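Beta-lactamase (Burkholderia cenocepacia, PDB 5E2G) probably hydrolyses beta-lactams to substituted beta-amino acids, as a member of the class C beta-lactamase family. Local coordinates at residues M44-K50 and A195-Y201; F58-S64 and P218-T224; I153-W158 and L215-A219. All coordinates share one frame; numbering follows the deposited sequence.

Interaction 1 of 3, residues M44-K50 and A195-Y201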
loop_
_atom_site.group_PDB
_atom_site.type_symbol
_atom_site.label_atom_id
_atom_site.label_comp_id
_atom_site.label_asym_id
_atom_site.label_seq_id
_atom_site.Cartn_x
_atom_site.Cartn_y
_atom_site.Cartn_z
HETATM N N MSE A 44 -5.542 21.936 -1.682
HETATM C CA MSE A 44 -5.956 20.785 -2.483
HETATM C C MSE A 44 -5.684 20.944 -3.965
HETATM O O MSE A 44 -5.505 19.950 -4.674
HETATM C CB MSE A 44 -7.456 20.534 -2.319
HETATM C CG MSE A 44 -7.914 20.191 -0.926
HETATM SE SE MSE A 44 -9.833 19.849 -0.891
HETATM C CE MSE A 44 -10.004 18.840 -2.545
ATOM N N SER A 45 -5.695 22.194 -4.432
ATOM C CA SER A 45 -5.651 22.495 -5.859
ATOM C C SER A 45 -5.148 23.916 -6.067
ATOM O O SER A 45 -5.720 24.860 -5.518
ATOM C CB SER A 45 -7.035 22.331 -6.492
ATOM O OG SER A 45 -7.050 22.821 -7.820
ATOM N N LYS A 46 -4.096 24.062 -6.878
ATOM C CA LYS A 46 -3.502 25.370 -7.141
ATOM C C LYS A 46 -4.442 26.293 -7.895
ATOM O O LYS A 46 -4.280 27.517 -7.835
ATOM C CB LYS A 46 -2.211 25.221 -7.944
ATOM C CG LYS A 46 -0.941 25.042 -7.135
ATOM C CD LYS A 46 0.237 24.919 -8.085
ATOM C CE LYS A 46 1.544 24.771 -7.346
ATOM N NZ LYS A 46 2.702 24.786 -8.285
ATOM N N GLN A 47 -5.408 25.740 -8.617
ATOM C CA GLN A 47 -6.317 26.581 -9.381
ATOM C C GLN A 47 -7.460 27.095 -8.520
ATOM O O GLN A 47 -7.934 28.218 -8.731
ATOM C CB GLN A 47 -6.855 25.809 -10.584
ATOM C CG GLN A 47 -7.855 26.571 -11.423
ATOM C CD GLN A 47 -9.287 26.153 -11.135
ATOM O OE1 GLN A 47 -9.588 24.962 -11.057
ATOM N NE2 GLN A 47 -10.176 27.133 -10.975
ATOM N N THR A 48 -7.894 26.309 -7.536
ATOM C CA THR A 48 -8.994 26.693 -6.661
ATOM C C THR A 48 -8.562 27.053 -5.247
ATOM O O THR A 48 -9.398 27.529 -4.472
ATOM C CB THR A 48 -10.034 25.572 -6.573
ATOM O OG1 THR A 48 -9.692 24.691 -5.495
ATOM C CG2 THR A 48 -10.069 24.784 -7.867
ATOM N N GLY A 49 -7.305 26.812 -4.878
ATOM C CA GLY A 49 -6.787 27.243 -3.593
ATOM C C GLY A 49 -7.517 26.712 -2.375
ATOM O O GLY A 49 -7.318 27.212 -1.265
ATOM N N LYS A 50 -8.354 25.703 -2.569
ATOM C CA LYS A 50 -9.117 25.128 -1.466
ATOM C C LYS A 50 -8.188 24.362 -0.523
ATOM O O LYS A 50 -7.354 23.576 -0.987
ATOM C CB LYS A 50 -10.211 24.215 -2.019
ATOM C CG LYS A 50 -11.168 23.684 -0.965
ATOM C CD LYS A 50 -12.464 23.173 -1.583
ATOM C CE LYS A 50 -12.219 21.950 -2.446
ATOM N NZ LYS A 50 -13.487 21.379 -2.982
ATOM N N ALA A 195 -15.876 16.542 -5.168
ATOM C CA ALA A 195 -15.450 17.823 -4.618
ATOM C C ALA A 195 -14.348 17.681 -3.580
ATOM O O ALA A 195 -13.625 18.649 -3.332
ATOM C CB ALA A 195 -16.642 18.555 -3.997
ATOM N N ASP A 196 -14.216 16.508 -2.964
ATOM C CA ASP A 196 -13.182 16.249 -1.969
ATOM C C ASP A 196 -11.852 15.818 -2.576
ATOM O O ASP A 196 -10.853 15.764 -1.854
ATOM C CB ASP A 196 -13.648 15.161 -0.990
ATOM C CG ASP A 196 -14.931 15.524 -0.262
ATOM O OD1 ASP A 196 -15.272 16.726 -0.194
ATOM O OD2 ASP A 196 -15.592 14.601 0.261
ATOM N N TYR A 197 -11.818 15.525 -3.875
ATOM C CA TYR A 197 -10.692 14.856 -4.523
ATOM C C TYR A 197 -9.623 15.889 -4.849
ATOM O O TYR A 197 -9.820 16.742 -5.718
ATOM C CB TYR A 197 -11.201 14.142 -5.773
ATOM C CG TYR A 197 -10.294 13.116 -6.424
ATOM C CD1 TYR A 197 -8.923 13.101 -6.202
ATOM C CD2 TYR A 197 -10.825 12.164 -7.290
ATOM C CE1 TYR A 197 -8.106 12.164 -6.823
ATOM C CE2 TYR A 197 -10.022 11.229 -7.910
ATOM C CZ TYR A 197 -8.664 11.232 -7.675
ATOM O OH TYR A 197 -7.869 10.300 -8.296
ATOM N N ALA A 198 -8.486 15.813 -4.160
ATOM C CA ALA A 198 -7.409 16.761 -4.387
ATOM C C ALA A 198 -6.867 16.627 -5.807
ATOM O O ALA A 198 -7.067 15.618 -6.485
ATOM C CB ALA A 198 -6.287 16.551 -3.372
ATOM N N GLN A 199 -6.182 17.670 -6.266
ATOM C CA GLN A 199 -5.525 17.649 -7.564
ATOM C C GLN A 199 -4.065 17.257 -7.382
ATOM O O GLN A 199 -3.365 17.824 -6.538
ATOM C CB GLN A 199 -5.627 19.007 -8.259
ATOM C CG GLN A 199 -4.821 19.112 -9.554
ATOM C CD GLN A 199 -5.479 18.426 -10.744
ATOM O OE1 GLN A 199 -4.899 17.527 -11.353
ATOM N NE2 GLN A 199 -6.686 18.868 -11.094
ATOM N N GLY A 200 -3.618 16.277 -8.156
ATOM C CA GLY A 200 -2.216 15.934 -8.169
ATOM C C GLY A 200 -1.422 16.841 -9.081
ATOM O O GLY A 200 -1.966 17.533 -9.940
ATOM N N TYR A 201 -0.109 16.852 -8.875
ATOM C CA TYR A 201 0.770 17.703 -9.658
ATOM C C TYR A 201 2.054 16.959 -9.963
ATOM O O TYR A 201 2.700 16.425 -9.055
ATOM C CB TYR A 201 1.053 19.011 -8.921
ATOM C CG TYR A 201 -0.200 19.842 -8.800
ATOM C CD1 TYR A 201 -0.966 19.825 -7.640
ATOM C CD2 TYR A 201 -0.644 20.609 -9.867
ATOM C CE1 TYR A 201 -2.129 20.570 -7.541
ATOM C CE2 TYR A 201 -1.800 21.356 -9.778
ATOM C CZ TYR A 201 -2.541 21.335 -8.617
ATOM O OH TYR A 201 -3.697 22.080 -8.536
#
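The phenol ring of Tyr201 meets Lys46 over one face, where CD of the lysine lies, and has Met44 O and Ser45 CA at its edge, near the ring plane. Lys46 runs on in an extended chain past the ring, and its NZ stays 5.9 Å from the Tyr201 ring centroid, too far for more than a weak cation-pi attraction. The hydroxyl does the firmer work. Tyr201 OH accepts from Lys46 N at 2.6 Å, with an N-H...O angle of 151°, and Ser45 CA packs 3.3 Å from the same OH. With CG anti to its carbonyl carbon (chi1 -66°), the tyrosine directs its ring at the 44-50 loop.

A second polar link joins the backbones: Gln199 N donates to Met44 O at 2.9 Å and 165°. Beside it, Ala198 CB sits 3.7 Å from Met44 O, while the CB of Ser45 lies against that of Gln199.

Farther along, the selenomethionine Met44 bends at its last torsion, laying CE 3.3 Å from Asp196 O. Lys50 comes to the neighbouring peptide, its NZ bonding Ala195 O at 2.8 Å from a position tilted out of the carbonyl plane. The segments are thus joined at three separated points, two of them using main-chain carbonyls as acceptors and one a side-chain hydroxyl. They join the irregular loop between strands 35-42 and 58-59 to strand 200-201 and the loop leading into it; 200-201 pairs with 207-208 in a two-stranded antiparallel sheet at the periphery of the beta-lactamase fold.

Interaction 2 of 3, residues F58-S64 and P218-T224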
loop_
_atom_site.group_PDB
_atom_site.type_symbol
_atom_site.label_atom_id
_atom_site.label_comp_id
_atom_site.label_asym_id
_atom_site.label_seq_id
_atom_site.Cartn_x
_atom_site.Cartn_y
_atom_site.Cartn_z
ATOM N N PHE A 58 -6.674 11.803 -1.414
ATOM C CA PHE A 58 -5.394 11.638 -2.086
ATOM C C PHE A 58 -5.322 10.252 -2.717
ATOM O O PHE A 58 -5.871 9.287 -2.179
ATOM C CB PHE A 58 -4.221 11.790 -1.114
ATOM C CG PHE A 58 -4.156 13.122 -0.428
ATOM C CD1 PHE A 58 -4.950 13.392 0.677
ATOM C CD2 PHE A 58 -3.274 14.097 -0.861
ATOM C CE1 PHE A 58 -4.886 14.611 1.315
ATOM C CE2 PHE A 58 -3.203 15.321 -0.217
ATOM C CZ PHE A 58 -4.017 15.576 0.871
ATOM N N GLU A 59 -4.642 10.155 -3.861
ATOM C CA GLU A 59 -4.304 8.857 -4.437
ATOM C C GLU A 59 -3.080 8.298 -3.720
ATOM O O GLU A 59 -2.052 8.973 -3.619
ATOM C CB GLU A 59 -4.013 8.977 -5.933
ATOM C CG GLU A 59 -4.992 9.841 -6.693
ATOM C CD GLU A 59 -4.538 10.161 -8.107
ATOM O OE1 GLU A 59 -3.408 9.781 -8.485
ATOM O OE2 GLU A 59 -5.317 10.807 -8.838
ATOM N N ILE A 60 -3.181 7.064 -3.227
ATOM C CA ILE A 60 -2.097 6.474 -2.448
ATOM C C ILE A 60 -1.261 5.498 -3.271
ATOM O O ILE A 60 -0.386 4.824 -2.720
ATOM C CB ILE A 60 -2.622 5.815 -1.156
ATOM C CG1 ILE A 60 -3.587 4.667 -1.448
ATOM C CG2 ILE A 60 -3.299 6.848 -0.282
ATOM C CD1 ILE A 60 -4.027 3.931 -0.189
ATOM N N GLY A 61 -1.487 5.421 -4.577
ATOM C CA GLY A 61 -0.638 4.584 -5.412
ATOM C C GLY A 61 -0.590 3.145 -4.924
ATOM O O GLY A 61 -1.617 2.542 -4.590
ATOM N N SER A 62 0.627 2.599 -4.857
ATOM C CA SER A 62 0.835 1.196 -4.521
ATOM C C SER A 62 0.489 0.858 -3.080
ATOM O O SER A 62 0.443 -0.326 -2.738
ATOM C CB SER A 62 2.279 0.804 -4.802
ATOM O OG SER A 62 2.560 0.851 -6.189
ATOM N N VAL A 63 0.251 1.851 -2.224
ATOM C CA VAL A 63 -0.254 1.541 -0.896
ATOM C C VAL A 63 -1.632 0.894 -1.010
ATOM O O VAL A 63 -2.052 0.160 -0.109
ATOM C CB VAL A 63 -0.272 2.809 -0.012
ATOM C CG1 VAL A 63 -0.771 2.482 1.385
ATOM C CG2 VAL A 63 1.118 3.426 0.065
ATOM N N SER A 64 -2.335 1.124 -2.126
ATOM C CA SER A 64 -3.562 0.386 -2.417
ATOM C C SER A 64 -3.363 -1.113 -2.241
ATOM O O SER A 64 -4.236 -1.805 -1.717
ATOM C CB SER A 64 -4.025 0.679 -3.848
ATOM O OG SER A 64 -4.220 2.059 -4.080
ATOM N N PRO A 218 -6.947 -3.027 -8.229
ATOM C CA PRO A 218 -6.207 -3.740 -7.179
ATOM C C PRO A 218 -4.821 -3.185 -6.932
ATOM O O PRO A 218 -4.304 -3.338 -5.821
ATOM C CB PRO A 218 -6.142 -5.186 -7.705
ATOM C CG PRO A 218 -7.066 -5.248 -8.866
ATOM C CD PRO A 218 -7.088 -3.870 -9.432
ATOM N N ALA A 219 -4.206 -2.540 -7.920
ATOM C CA ALA A 219 -2.809 -2.146 -7.800
ATOM C C ALA A 219 -2.632 -0.722 -7.292
ATOM O O ALA A 219 -1.676 -0.447 -6.560
ATOM C CB ALA A 219 -2.105 -2.309 -9.150
ATOM N N TYR A 220 -3.528 0.195 -7.659
ATOM C CA TYR A 220 -3.320 1.593 -7.273
ATOM C C TYR A 220 -4.615 2.395 -7.264
ATOM O O TYR A 220 -4.551 3.622 -7.386
ATOM C CB TYR A 220 -2.315 2.255 -8.217
ATOM C CG TYR A 220 -2.638 2.082 -9.693
ATOM C CD1 TYR A 220 -2.130 1.003 -10.412
ATOM C CD2 TYR A 220 -3.445 3.003 -10.372
ATOM C CE1 TYR A 220 -2.415 0.835 -11.761
ATOM C CE2 TYR A 220 -3.732 2.846 -11.731
ATOM C CZ TYR A 220 -3.210 1.756 -12.417
ATOM O OH TYR A 220 -3.480 1.575 -13.756
ATOM N N GLY A 221 -5.773 1.760 -7.132
ATOM C CA GLY A 221 -7.039 2.432 -7.320
ATOM C C GLY A 221 -7.586 3.173 -6.127
ATOM O O GLY A 221 -8.657 3.773 -6.247
ATOM N N VAL A 222 -6.895 3.173 -4.987
ATOM C CA VAL A 222 -7.465 3.731 -3.764
ATOM C C VAL A 222 -7.240 5.237 -3.716
ATOM O O VAL A 222 -6.114 5.729 -3.877
ATOM C CB VAL A 222 -6.887 3.050 -2.513
ATOM C CG1 VAL A 222 -7.455 3.708 -1.280
ATOM C CG2 VAL A 222 -7.211 1.567 -2.505
ATOM N N ARG A 223 -8.330 5.968 -3.505
ATOM C CA ARG A 223 -8.325 7.346 -3.051
ATOM C C ARG A 223 -8.847 7.353 -1.622
ATOM O O ARG A 223 -9.789 6.621 -1.306
ATOM C CB ARG A 223 -9.206 8.217 -3.946
ATOM C CG ARG A 223 -8.512 8.817 -5.169
ATOM C CD ARG A 223 -7.847 7.793 -6.087
ATOM N NE ARG A 223 -8.782 6.865 -6.711
ATOM C CZ ARG A 223 -9.326 7.037 -7.910
ATOM N NH1 ARG A 223 -9.044 8.115 -8.624
ATOM N NH2 ARG A 223 -10.159 6.130 -8.395
ATOM N N THR A 224 -8.236 8.148 -0.746
ATOM C CA THR A 224 -8.614 8.090 0.663
ATOM C C THR A 224 -8.145 9.352 1.375
ATOM O O THR A 224 -7.433 10.185 0.808
ATOM C CB THR A 224 -8.048 6.825 1.337
ATOM O OG1 THR A 224 -8.489 6.753 2.701
ATOM C CG2 THR A 224 -6.529 6.822 1.299
HETATM O O HOH W 1 -4.254 5.701 -5.778
#
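A short antiparallel pair joins strand 58-59, which runs on into the turn before helix 64-77, to strand 223-224. Phe58 and Thr224 form its hydrogen-bonded pair: Phe58 N reaches Thr224 O at 2.9 Å, nearly straight at 172°, and Thr224 N returns a bond to Phe58 O. Glu59 and Arg223 form the non-hydrogen-bonded pair. Their side chains run side by side in the same direction, Glu59 CG 3.6 Å from Arg223 CD, yet the charged ends do not meet each other; both are hydrogen-bonded to Tyr197 OH.

Past the strands, Ile60 N bonds Val222 O at 3.3 Å, and Ile60 CD1 packs against Val222 CG1. The turn carries Ser62, the serine of an SxxK pattern whose lysine is Lys65, consistent with the nucleophile position of serine beta-lactamases; Ser62 OG makes a weak hydrogen bond to Lys65 NZ.

Ser64, two residues on, ties this turn to the other segment. Its OG, anti to the carbonyl carbon (chi1 -57°), donates to Gly61 O at 2.7 Å and accepts from Val222 N at 3.0 Å. Gly61 O also takes the Ser64 N-H, so two donors grip it, and Tyr220 CA makes a CA-H...O contact with the same atom. Water 1 completes the joint: it accepts from Gly61 N at 3.0 Å and donates to Tyr220 O at 2.6 Å and to Val222 O.

Interaction 3 of 3, residues I153-W158 and L215-A219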
loop_
_atom_site.group_PDB
_atom_site.type_symbol
_atom_site.label_atom_id
_atom_site.label_comp_id
_atom_site.label_asym_id
_atom_site.label_seq_id
_atom_site.Cartn_x
_atom_site.Cartn_y
_atom_site.Cartn_z
ATOM N N ILE A 153 0.433 -7.851 -8.266
ATOM C CA ILE A 153 -0.620 -7.521 -7.313
ATOM C C ILE A 153 -1.925 -7.173 -8.020
ATOM O O ILE A 153 -3.011 -7.412 -7.474
ATOM C CB ILE A 153 -0.144 -6.379 -6.406
ATOM C CG1 ILE A 153 -1.312 -5.807 -5.601
ATOM C CG2 ILE A 153 0.540 -5.315 -7.250
ATOM C CD1 ILE A 153 -1.842 -6.726 -4.528
ATOM N N GLY A 154 -1.848 -6.596 -9.225
ATOM C CA GLY A 154 -3.043 -6.478 -10.043
ATOM C C GLY A 154 -3.781 -7.795 -10.104
ATOM O O GLY A 154 -4.982 -7.864 -9.838
HETATM N N MSE A 155 -3.052 -8.872 -10.371
HETATM C CA MSE A 155 -3.632 -10.198 -10.442
HETATM C C MSE A 155 -3.959 -10.804 -9.077
HETATM O O MSE A 155 -4.788 -11.688 -8.989
HETATM C CB MSE A 155 -2.700 -11.135 -11.209
HETATM C CG MSE A 155 -2.759 -10.951 -12.710
HETATM SE SE MSE A 155 -4.586 -11.050 -13.413
HETATM C CE MSE A 155 -5.065 -12.845 -12.847
ATOM N N LEU A 156 -3.319 -10.352 -8.004
ATOM C CA LEU A 156 -3.700 -10.865 -6.692
ATOM C C LEU A 156 -5.130 -10.465 -6.363
ATOM O O LEU A 156 -5.926 -11.290 -5.901
ATOM C CB LEU A 156 -2.739 -10.367 -5.608
ATOM C CG LEU A 156 -2.997 -10.861 -4.174
ATOM C CD1 LEU A 156 -2.825 -12.375 -4.064
ATOM C CD2 LEU A 156 -2.103 -10.145 -3.170
ATOM N N GLY A 157 -5.479 -9.200 -6.608
ATOM C CA GLY A 157 -6.828 -8.748 -6.322
ATOM C C GLY A 157 -7.858 -9.381 -7.235
ATOM O O GLY A 157 -8.952 -9.740 -6.790
ATOM N N TRP A 158 -7.530 -9.504 -8.525
ATOM C CA TRP A 158 -8.428 -10.157 -9.471
ATOM C C TRP A 158 -8.778 -11.559 -9.003
ATOM O O TRP A 158 -9.954 -11.930 -8.934
ATOM C CB TRP A 158 -7.779 -10.214 -10.855
ATOM C CG TRP A 158 -8.665 -9.734 -11.961
ATOM C CD1 TRP A 158 -9.186 -8.482 -12.098
ATOM C CD2 TRP A 158 -9.123 -10.485 -13.094
ATOM N NE1 TRP A 158 -9.947 -8.405 -13.242
ATOM C CE2 TRP A 158 -9.922 -9.621 -13.871
ATOM C CE3 TRP A 158 -8.938 -11.802 -13.525
ATOM C CZ2 TRP A 158 -10.537 -10.029 -15.051
ATOM C CZ3 TRP A 158 -9.547 -12.205 -14.703
ATOM C CH2 TRP A 158 -10.336 -11.320 -15.452
ATOM N N LEU A 215 -6.317 -3.836 -14.441
ATOM C CA LEU A 215 -5.905 -4.112 -13.068
ATOM C C LEU A 215 -5.571 -2.821 -12.332
ATOM O O LEU A 215 -4.669 -2.788 -11.495
ATOM C CB LEU A 215 -4.707 -5.068 -13.008
ATOM C CG LEU A 215 -4.805 -6.547 -13.395
ATOM C CD1 LEU A 215 -6.019 -7.192 -12.770
ATOM C CD2 LEU A 215 -4.802 -6.748 -14.896
ATOM N N TRP A 216 -6.282 -1.739 -12.649
ATOM C CA TRP A 216 -5.998 -0.465 -11.994
ATOM C C TRP A 216 -6.538 -0.425 -10.576
ATOM O O TRP A 216 -5.948 0.224 -9.708
ATOM C CB TRP A 216 -6.598 0.697 -12.788
ATOM C CG TRP A 216 -8.102 0.789 -12.699
ATOM C CD1 TRP A 216 -9.016 0.185 -13.524
ATOM C CD2 TRP A 216 -8.865 1.526 -11.727
ATOM N NE1 TRP A 216 -10.295 0.502 -13.125
ATOM C CE2 TRP A 216 -10.230 1.325 -12.028
ATOM C CE3 TRP A 216 -8.525 2.337 -10.636
ATOM C CZ2 TRP A 216 -11.256 1.903 -11.269
ATOM C CZ3 TRP A 216 -9.546 2.915 -9.890
ATOM C CH2 TRP A 216 -10.892 2.692 -10.210
ATOM N N GLN A 217 -7.669 -1.071 -10.330
ATOM C CA GLN A 217 -8.248 -1.041 -8.990
ATOM C C GLN A 217 -7.394 -1.788 -7.977
ATOM O O GLN A 217 -7.114 -1.224 -6.904
ATOM C CB GLN A 217 -9.672 -1.595 -9.031
ATOM C CG GLN A 217 -10.292 -1.573 -10.406
ATOM C CD GLN A 217 -11.667 -2.191 -10.421
ATOM O OE1 GLN A 217 -11.811 -3.411 -10.506
ATOM N NE2 GLN A 217 -12.693 -1.351 -10.332
ATOM N N PRO A 218 -6.947 -3.027 -8.229
ATOM C CA PRO A 218 -6.207 -3.740 -7.179
ATOM C C PRO A 218 -4.821 -3.185 -6.932
ATOM O O PRO A 218 -4.304 -3.338 -5.821
ATOM C CB PRO A 218 -6.142 -5.186 -7.705
ATOM C CG PRO A 218 -7.066 -5.248 -8.866
ATOM C CD PRO A 218 -7.088 -3.870 -9.432
ATOM N N ALA A 219 -4.206 -2.540 -7.920
ATOM C CA ALA A 219 -2.809 -2.146 -7.800
ATOM C C ALA A 219 -2.632 -0.722 -7.292
ATOM O O ALA A 219 -1.676 -0.447 -6.560
ATOM C CB ALA A 219 -2.105 -2.309 -9.150
#
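Leu215 packs onto Gly154 from its CB outward. CB rests 3.7 Å from Gly154 CA, on the bare backbone of helix 150-164, and CG lies the same distance from Gly154 C. One branch then carries the rest of the contact: CD1 presses to 3.2 Å from Gly154 O and, beyond it, reaches Trp158 CD1 at 3.5 Å in one of the two conformers modelled for that tryptophan, so this touch is less certain than the one on Gly154. There the leucine crosses the indole side chain at about a right angle. The same methyl also touches the selenium of Met155, 4.2 Å from SE. CG anti to the carbonyl carbon (chi1 -69°) sets the branch point over Gly154, and from there CD1 is the methyl turned to the helix.

Pro218, one turn along its own helix, continues the seam. Its CG lies 3.5 Å from Gly154 O, and its CB packs 3.9 Å from Gly157 CA. Ala219 CB adds a looser apolar contact with Ile153 CG2.

No hydrogen bond crosses between the segments. The evidence for close backbone approach is the 4.8 Å separation of Gly154 CA and Leu215 CA, possible where a glycine presents no side chain; Gly157, three residues on, offers Pro218 a similarly bare surface. Leu215 occupies the N-cap position of helix 216-220, and Leu129 of helix 126-135 also touches it. This is glycine-mediated helix packing, joining the start of a short helix to the flank of a longer one in the helical part of the fold.

Overall arrangement
Interactions 2 and 3 are continuous, sharing Pro218 and Ala219 on helix 216-220 with centres about 11 Å apart. Trp216 adds packing between them, its CZ3 lying 3.6 Å from Arg223 NH2. Interaction 1 reaches interaction 2 through Tyr197, whose OH stands 2.5 Å from Arg223 NH1 and 2.7 Å from Glu59 OE2, although their centres are about 17 Å apart. Interactions 1 and 3 do not touch; their nearest atoms are about 8 Å apart. The probable active site, outlined by Ser62, Lys65, Tyr148 and Lys313, takes Ser62 from interaction 2, and the Ile153 side chain of interaction 3 touches residues of the same group.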